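Carbohydrate kinase, pfkB family (Enterococcus faecalis, PDB 3KTN) is a putative 2-keto-3-deoxygluconate kinase of the ribokinase-like PfkB family, which probably transfers phosphate from ATP to its sugar-acid substrate. Local coordinates at the interface of chains A and B. Coordinates in Å, arbitrary orientation; residue numbers count along the deposited sequence, not the author numbering. Chains: chain A/B, Carbohydrate kinase, pfkB family.

The interface of chains A and B. Residues chain A 19-21, 99; chain B 30, 273, 312, 314.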
loop_
_atom_site.group_PDB
_atom_site.type_symbol
_atom_site.label_atom_id
_atom_site.label_comp_id
_atom_site.label_asym_id
_atom_site.label_seq_id
_atom_site.Cartn_x
_atom_site.Cartn_y
_atom_site.Cartn_z
ATOM N N GLU A 19 6.276 -5.200 -6.543
ATOM C CA GLU A 19 6.906 -4.813 -7.802
ATOM C C GLU A 19 8.217 -5.580 -8.021
ATOM O O GLU A 19 8.208 -6.811 -7.976
ATOM C CB GLU A 19 7.100 -3.286 -7.814
ATOM C CG GLU A 19 5.742 -2.535 -7.635
ATOM C CD GLU A 19 5.864 -1.006 -7.617
ATOM O OE1 GLU A 19 5.166 -0.355 -6.814
ATOM O OE2 GLU A 19 6.633 -0.443 -8.415
ATOM N N TYR A 20 9.324 -4.878 -8.261
ATOM C CA TYR A 20 10.624 -5.530 -8.472
ATOM C C TYR A 20 11.604 -5.046 -7.408
ATOM O O TYR A 20 12.818 -5.040 -7.620
ATOM C CB TYR A 20 11.180 -5.186 -9.859
ATOM C CG TYR A 20 10.229 -5.500 -10.994
ATOM C CD1 TYR A 20 10.133 -6.791 -11.519
ATOM C CD2 TYR A 20 9.403 -4.505 -11.524
ATOM C CE1 TYR A 20 9.233 -7.082 -12.555
ATOM C CE2 TYR A 20 8.501 -4.789 -12.550
ATOM C CZ TYR A 20 8.425 -6.073 -13.058
ATOM O OH TYR A 20 7.538 -6.349 -14.062
ATOM N N LEU A 21 11.061 -4.648 -6.265
ATOM C CA LEU A 21 11.863 -4.132 -5.161
ATOM C C LEU A 21 12.681 -5.194 -4.425
ATOM O O LEU A 21 12.334 -6.379 -4.411
ATOM C CB LEU A 21 10.952 -3.394 -4.168
ATOM C CG LEU A 21 10.213 -2.193 -4.759
ATOM C CD1 LEU A 21 9.164 -1.691 -3.772
ATOM C CD2 LEU A 21 11.223 -1.091 -5.079
ATOM N N ARG A 99 18.871 -9.015 -14.292
ATOM C CA ARG A 99 19.000 -9.128 -12.840
ATOM C C ARG A 99 18.169 -10.337 -12.428
ATOM O O ARG A 99 16.945 -10.334 -12.549
ATOM C CB ARG A 99 18.484 -7.873 -12.139
ATOM C CG ARG A 99 18.564 -7.936 -10.617
ATOM C CD ARG A 99 18.436 -6.527 -10.007
ATOM N NE ARG A 99 17.116 -5.930 -10.217
ATOM C CZ ARG A 99 16.076 -6.119 -9.407
ATOM N NH1 ARG A 99 16.205 -6.892 -8.334
ATOM N NH2 ARG A 99 14.913 -5.520 -9.655
ATOM N N ARG B 30 6.826 6.902 -2.852
ATOM C CA ARG B 30 7.889 6.254 -2.109
ATOM C C ARG B 30 8.967 7.334 -2.220
ATOM O O ARG B 30 9.210 7.860 -3.307
ATOM C CB ARG B 30 8.394 4.970 -2.769
ATOM C CG ARG B 30 7.557 3.719 -2.497
ATOM C CD ARG B 30 8.329 2.421 -2.866
ATOM N NE ARG B 30 8.526 2.245 -4.305
ATOM C CZ ARG B 30 7.624 1.715 -5.135
ATOM N NH1 ARG B 30 6.442 1.302 -4.682
ATOM N NH2 ARG B 30 7.905 1.588 -6.423
ATOM N N LEU B 273 14.051 -0.248 -16.859
ATOM C CA LEU B 273 12.959 -0.178 -15.903
ATOM C C LEU B 273 13.085 1.206 -15.260
ATOM O O LEU B 273 12.092 1.894 -15.041
ATOM C CB LEU B 273 13.081 -1.271 -14.834
ATOM C CG LEU B 273 12.046 -1.241 -13.703
ATOM C CD1 LEU B 273 10.621 -1.325 -14.282
ATOM C CD2 LEU B 273 12.292 -2.393 -12.749
ATOM N N THR B 312 17.757 -2.150 -14.231
ATOM C CA THR B 312 16.733 -3.109 -13.835
ATOM C C THR B 312 16.353 -2.932 -12.365
ATOM O O THR B 312 15.478 -3.640 -11.847
ATOM C CB THR B 312 17.225 -4.540 -13.981
ATOM O OG1 THR B 312 18.136 -4.821 -12.912
ATOM C CG2 THR B 312 17.933 -4.733 -15.321
ATOM N N GLN B 314 14.813 -0.577 -9.437
ATOM C CA GLN B 314 13.962 0.596 -9.250
ATOM C C GLN B 314 14.696 1.619 -8.377
ATOM O O GLN B 314 15.296 1.258 -7.363
ATOM C CB GLN B 314 12.634 0.184 -8.601
ATOM C CG GLN B 314 11.794 -0.737 -9.486
ATOM C CD GLN B 314 10.486 -1.139 -8.837
ATOM O OE1 GLN B 314 9.584 -0.308 -8.647
ATOM N NE2 GLN B 314 10.375 -2.412 -8.477
HETATM O O HOH W 1 14.405 -2.718 -7.540
#
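B:Gln314 pushes its side chain against the loop A:Glu19 to A:Leu21, joining two copies of a PfkB-family sugar kinase; whether this contact persists in solution the structure alone does not show. Straight from CB through to the amide carbon (chi2 180°), the glutamine carries its amide up to the A:Tyr20 backbone, crossing the side chains of A:Glu19 and A:Leu21 at about a right angle. As modelled, B:Gln314 NE2 faces the backbone N of A:Tyr20 at 2.7 Å, donor against donor. B:Gln314 OE1 faces the carboxylate OE2 of A:Glu19 at 3.0 Å, acceptor against acceptor, a clash. The amide orientation is therefore doubtful; turned over, it could accept from the tyrosine N-H and donate to the carboxylate. A:Leu21 covers this amide with CD2, 3.8 Å from B:Gln314 CD, while its CD1 sits over the centre of one face of the B:Arg30 guanidinium.

B:Arg30, on strand 28-34, bends at chi3 (-70°) and meets A:Glu19 end-on in a two-pronged salt bridge: NH1 reaches OE1 at 3.0 Å, and NH2 bonds to OE2. Both nitrogens approach from above the carboxylate plane, the two flat groups being steeply inclined to each other.

A:Arg99 grips B:Thr312 side-on. NE of A:Arg99 donates to the hydroxyl OG1 of B:Thr312 at 3.1 Å. NH2 of A:Arg99 donates to the backbone O of B:Thr312 at 2.9 Å, both acceptors lying in the guanidinium plane. The same NH2 also bonds to A:Tyr20 O, which probably helps to hold the loop. That carbonyl takes up a water that bridges to B:Gln314 N. B:Leu273 lays its CD2 methyl against CD2 of the A:Tyr20 ring, 3.8 Å away.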